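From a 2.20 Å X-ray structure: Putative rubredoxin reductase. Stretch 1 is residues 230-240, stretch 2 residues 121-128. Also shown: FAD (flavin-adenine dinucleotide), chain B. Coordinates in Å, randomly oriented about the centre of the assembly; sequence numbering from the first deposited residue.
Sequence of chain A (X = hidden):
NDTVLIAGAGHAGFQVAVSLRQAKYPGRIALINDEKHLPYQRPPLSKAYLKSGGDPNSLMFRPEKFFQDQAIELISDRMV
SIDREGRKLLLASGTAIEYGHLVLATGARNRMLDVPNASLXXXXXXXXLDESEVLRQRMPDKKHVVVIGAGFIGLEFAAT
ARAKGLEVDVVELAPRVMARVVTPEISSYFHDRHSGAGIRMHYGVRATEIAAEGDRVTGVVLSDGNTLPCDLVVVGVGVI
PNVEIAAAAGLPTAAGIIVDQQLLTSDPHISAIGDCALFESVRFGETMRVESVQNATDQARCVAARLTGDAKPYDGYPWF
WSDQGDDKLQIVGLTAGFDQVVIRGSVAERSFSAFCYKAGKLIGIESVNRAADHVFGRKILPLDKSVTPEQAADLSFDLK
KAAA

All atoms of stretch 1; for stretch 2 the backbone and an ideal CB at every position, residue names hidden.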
# COMPACT_ATOMS: atom_id res chain seq x y z
N CYS A 230 -23.23 11.33 -11.58
CA CYS A 230 -22.89 10.01 -11.09
C CYS A 230 -23.79 9.64 -9.92
O CYS A 230 -24.34 10.52 -9.26
CB CYS A 230 -21.43 9.97 -10.65
SG CYS A 230 -21.03 11.02 -9.23
N ASP A 231 -23.96 8.35 -9.66
CA ASP A 231 -24.78 7.93 -8.53
C ASP A 231 -23.92 7.23 -7.49
O ASP A 231 -24.42 6.74 -6.48
CB ASP A 231 -25.93 7.02 -8.98
CG ASP A 231 -25.46 5.78 -9.69
OD1 ASP A 231 -26.32 5.01 -10.15
OD2 ASP A 231 -24.23 5.55 -9.78
N LEU A 232 -22.61 7.19 -7.75
CA LEU A 232 -21.66 6.56 -6.85
C LEU A 232 -20.28 7.23 -6.93
O LEU A 232 -19.79 7.54 -8.03
CB LEU A 232 -21.53 5.07 -7.16
CG LEU A 232 -20.59 4.22 -6.29
CD1 LEU A 232 -21.07 4.21 -4.85
CD2 LEU A 232 -20.55 2.80 -6.84
N VAL A 233 -19.65 7.44 -5.78
CA VAL A 233 -18.33 8.05 -5.73
C VAL A 233 -17.37 7.19 -4.91
O VAL A 233 -17.70 6.74 -3.80
CB VAL A 233 -18.36 9.46 -5.08
CG1 VAL A 233 -16.95 10.07 -5.07
CG2 VAL A 233 -19.33 10.36 -5.84
N VAL A 234 -16.19 6.95 -5.46
CA VAL A 234 -15.16 6.19 -4.78
C VAL A 234 -13.97 7.13 -4.66
O VAL A 234 -13.45 7.63 -5.67
CB VAL A 234 -14.76 4.93 -5.58
CG1 VAL A 234 -13.62 4.20 -4.89
CG2 VAL A 234 -15.97 4.00 -5.70
N VAL A 235 -13.53 7.41 -3.44
CA VAL A 235 -12.42 8.33 -3.28
C VAL A 235 -11.15 7.69 -2.75
O VAL A 235 -11.18 6.88 -1.82
CB VAL A 235 -12.80 9.56 -2.38
CG1 VAL A 235 -14.26 9.48 -1.98
CG2 VAL A 235 -11.91 9.63 -1.15
N GLY A 236 -10.05 8.05 -3.39
CA GLY A 236 -8.75 7.54 -3.01
C GLY A 236 -7.76 8.67 -3.17
O GLY A 236 -6.90 8.64 -4.05
N VAL A 237 -7.91 9.69 -2.33
CA VAL A 237 -7.02 10.84 -2.38
C VAL A 237 -5.95 10.79 -1.31
O VAL A 237 -5.64 11.81 -0.68
CB VAL A 237 -7.79 12.17 -2.22
CG1 VAL A 237 -8.74 12.35 -3.40
CG2 VAL A 237 -8.54 12.18 -0.89
N GLY A 238 -5.38 9.62 -1.08
CA GLY A 238 -4.33 9.51 -0.09
C GLY A 238 -4.72 8.94 1.26
O GLY A 238 -5.90 8.82 1.60
N VAL A 239 -3.70 8.62 2.05
CA VAL A 239 -3.88 8.06 3.38
C VAL A 239 -3.22 8.95 4.41
O VAL A 239 -2.62 9.97 4.07
CB VAL A 239 -3.22 6.67 3.48
CG1 VAL A 239 -3.86 5.71 2.50
CG2 VAL A 239 -1.72 6.78 3.22
N ILE A 240 -3.33 8.55 5.66
CA ILE A 240 -2.72 9.26 6.77
C ILE A 240 -2.12 8.19 7.66
O ILE A 240 -2.84 7.36 8.22
CB ILE A 240 -3.75 10.01 7.62
CG1 ILE A 240 -4.47 11.07 6.78
CG2 ILE A 240 -3.05 10.67 8.81
CD1 ILE A 240 -5.57 11.79 7.56
N UNK A 121 -24.00 8.81 2.11
CA UNK A 121 -23.88 7.35 2.03
C UNK A 121 -23.17 6.77 0.81
O UNK A 121 -22.42 5.80 0.93
CB UNK A 121 -25.29 6.75 2.08
N UNK A 122 -23.41 7.35 -0.36
CA UNK A 122 -22.81 6.85 -1.59
C UNK A 122 -21.42 7.35 -1.95
O UNK A 122 -21.01 7.29 -3.11
CB UNK A 122 -23.75 7.19 -2.75
N UNK A 123 -20.69 7.85 -0.95
CA UNK A 123 -19.32 8.31 -1.15
C UNK A 123 -18.50 7.30 -0.33
O UNK A 123 -18.38 7.42 0.89
CB UNK A 123 -19.10 9.76 -0.71
N UNK A 124 -17.95 6.31 -1.03
CA UNK A 124 -17.21 5.23 -0.40
C UNK A 124 -15.70 5.24 -0.56
O UNK A 124 -15.15 5.80 -1.52
CB UNK A 124 -17.74 3.90 -0.95
N UNK A 125 -15.03 4.59 0.39
CA UNK A 125 -13.59 4.46 0.38
C UNK A 125 -13.27 3.00 0.06
O UNK A 125 -14.19 2.17 0.02
CB UNK A 125 -12.98 4.90 1.71
N UNK A 126 -12.00 2.68 -0.19
CA UNK A 126 -11.60 1.32 -0.53
C UNK A 126 -10.22 0.94 0.02
O UNK A 126 -9.22 1.03 -0.70
CB UNK A 126 -11.61 1.15 -2.05
N UNK A 127 -10.18 0.51 1.28
CA UNK A 127 -8.93 0.11 1.91
C UNK A 127 -9.06 -1.07 2.87
O UNK A 127 -8.09 -1.80 3.11
CB UNK A 127 -8.34 1.31 2.66
N UNK A 128 -10.25 -1.25 3.44
CA UNK A 128 -10.49 -2.34 4.38
C UNK A 128 -11.40 -3.41 3.76
O UNK A 128 -12.09 -3.14 2.78
CB UNK A 128 -11.11 -1.80 5.67
PA FAD B . -2.12 -2.66 7.23
O1A FAD B . -2.97 -1.50 6.85
O2A FAD B . -2.17 -3.82 6.54
O5B FAD B . -2.73 -3.01 8.59
C5B FAD B . -2.86 -2.07 9.71
C4B FAD B . -3.80 -2.80 10.70
O4B FAD B . -3.62 -2.15 12.02
C3B FAD B . -5.31 -2.70 10.39
O3B FAD B . -6.03 -3.89 10.46
C2B FAD B . -5.74 -1.59 11.30
O2B FAD B . -7.11 -1.56 11.53
C1B FAD B . -4.97 -1.94 12.55
N9A FAD B . -4.77 -0.88 13.54
C8A FAD B . -4.56 0.46 13.29
N7A FAD B . -4.43 1.17 14.40
C5A FAD B . -4.55 0.27 15.42
C6A FAD B . -4.50 0.43 16.89
N6A FAD B . -4.31 1.58 17.51
N1A FAD B . -4.68 -0.73 17.61
C2A FAD B . -4.88 -1.95 17.01
N3A FAD B . -4.94 -2.19 15.68
C4A FAD B . -4.77 -1.04 14.92
N1 FAD B . 0.81 -3.32 -1.84
C2 FAD B . 1.47 -4.01 -2.77
O2 FAD B . 2.66 -4.16 -2.70
N3 FAD B . 0.81 -4.62 -3.88
C4 FAD B . -0.56 -4.52 -4.06
O4 FAD B . -1.08 -5.05 -5.02
C4X FAD B . -1.30 -3.77 -3.05
N5 FAD B . -2.64 -3.64 -3.16
C5X FAD B . -3.32 -2.93 -2.18
C6 FAD B . -4.73 -2.83 -2.30
C7 FAD B . -5.49 -2.14 -1.37
C7M FAD B . -6.99 -2.06 -1.55
C8 FAD B . -4.84 -1.51 -0.22
C8M FAD B . -5.61 -0.75 0.83
C9 FAD B . -3.44 -1.60 -0.09
C9A FAD B . -2.67 -2.31 -1.05
N10 FAD B . -1.23 -2.46 -0.97
C10 FAD B . -0.54 -3.17 -1.93
C1' FAD B . -0.54 -1.84 0.18
C2' FAD B . -0.42 -2.85 1.36
O2' FAD B . -1.71 -3.33 1.66
C3' FAD B . 0.20 -2.13 2.54
O3' FAD B . 1.51 -1.69 2.20
C4' FAD B . 0.27 -3.06 3.74
O4' FAD B . -1.05 -3.53 4.10
C5' FAD B . 0.88 -2.31 4.89
O5' FAD B . 0.91 -3.29 6.12
P FAD B . 0.70 -2.75 7.51
O1P FAD B . 0.83 -4.03 8.38
O2P FAD B . 1.57 -1.71 7.85
O3P FAD B . -0.65 -2.20 7.64

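Position 121 lies beyond the reach of stretch 1, and its phi of -51° suits many residues, proline among them. The deposited residue is Pro121.

At position 122 the CA-to-CB bond points toward stretch 1, with the ideal CB 3.8 Å from Asp231 O and 4.5 Å from Leu232 CD1. A small or medium side chain would fit, polar or not. Asp122 is deposited. Its side chain gains no hydrogen bond from stretch 1; OD2 finds its partner elsewhere in the structure. Val233 N donates to Asp122 O at 3.0 Å, opening a parallel pairing.

Position 123 pairs with Val233, and both side chains leave on the same face of the sheet. The ideal CB sits 4.4 Å from Val233 CB and 5.0 Å from Val235 CG1, an apolar setting on an extended backbone that favours valine or isoleucine. Val123 answers it, with CG1 3.7 Å from Val235 CG1 and CG2 4.2 Å from Val233 CB.

Position 124 pairs with Val234 and turns to the other face, where Val234 CG2 and Leu232 CD1 each lie 5.1 Å from the ideal CB. That gap invites a longer apolar chain, such as leucine, isoleucine or methionine. Leu124 reaches across it, bringing CD1 to 3.9 Å from Leu232 CD1. Leu124 N donates to Val233 O at 2.8 Å, and Val235 N donates to Leu124 O at 3.0 Å.

At position 125 CA-to-CB points sideways, and the ideal CB is 4.4 Å from Val235 O. A long side chain could turn back to the methyl groups of Val235, so an aromatic or long aliphatic residue would suit. Tyr125 does this, with CE2 a tight 3.2 Å from Val235 CG2, while its OH is hydrogen-bonded elsewhere.

The CB of position 126 points toward stretch 1, 4.6 Å from Val234 CG1, and an apolar residue fits. Leu126 supplies an apolar chain that faces stretch 1 without close contact. A water lies between the two backbones here: it accepts from Leu126 N (its O to Leu126 N, 2.7 Å) and has Val235 O within hydrogen-bonding reach (its O to Val235 O, 2.9 Å).

Position 127 also points toward stretch 1, but no atom there lies within 5.5 Å of its CB. Space is open for a long chain extending toward Val239 and the flavin; arginine, lysine, methionine or glutamine would suit. Arg127 spans it, its guanidinium sandwiched between Val239 CG1 (3.5 Å from NH1) and, on the opposite face, FAD C8M (3.5 Å from NH1).

Position 128 is out of reach; many residues would do. Thr128 precedes a helix, where its side chain caps a backbone N just past the stretch, a role serine, threonine and aspartate fill well.

Stretch 2 121-128: PDVLYLRT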
# COMPACT_ATOMS: atom_id res chain seq x y z
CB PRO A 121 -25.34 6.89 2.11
CG PRO A 121 -26.01 7.99 2.89
CD PRO A 121 -25.40 9.22 2.28
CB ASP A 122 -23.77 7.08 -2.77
CG ASP A 122 -24.97 6.14 -2.74
OD1 ASP A 122 -26.07 6.57 -3.17
OD2 ASP A 122 -24.82 4.99 -2.29
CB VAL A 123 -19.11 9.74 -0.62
CG1 VAL A 123 -17.65 10.13 -0.74
CG2 VAL A 123 -19.96 10.72 -1.42
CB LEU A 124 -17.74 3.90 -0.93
CG LEU A 124 -19.27 3.77 -0.90
CD1 LEU A 124 -19.69 2.49 -1.62
CD2 LEU A 124 -19.74 3.77 0.54
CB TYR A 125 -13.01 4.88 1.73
CG TYR A 125 -13.22 6.36 1.98
CD1 TYR A 125 -14.45 6.85 2.46
CD2 TYR A 125 -12.23 7.29 1.67
CE1 TYR A 125 -14.67 8.21 2.61
CE2 TYR A 125 -12.44 8.64 1.82
CZ TYR A 125 -13.66 9.10 2.28
OH TYR A 125 -13.86 10.47 2.38
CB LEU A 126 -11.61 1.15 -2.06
CG LEU A 126 -11.24 -0.22 -2.65
CD1 LEU A 126 -12.10 -1.30 -2.01
CD2 LEU A 126 -11.43 -0.21 -4.16
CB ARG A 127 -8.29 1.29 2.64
CG ARG A 127 -7.70 2.34 1.72
CD ARG A 127 -7.03 3.44 2.52
NE ARG A 127 -6.02 2.93 3.44
CZ ARG A 127 -4.85 2.43 3.07
NH1 ARG A 127 -4.52 2.38 1.79
NH2 ARG A 127 -4.01 1.99 4.00
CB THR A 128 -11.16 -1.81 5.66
OG1 THR A 128 -12.48 -1.35 5.35
CG2 THR A 128 -10.35 -0.66 6.24
O HOH W 1 -10.14 4.64 -0.23
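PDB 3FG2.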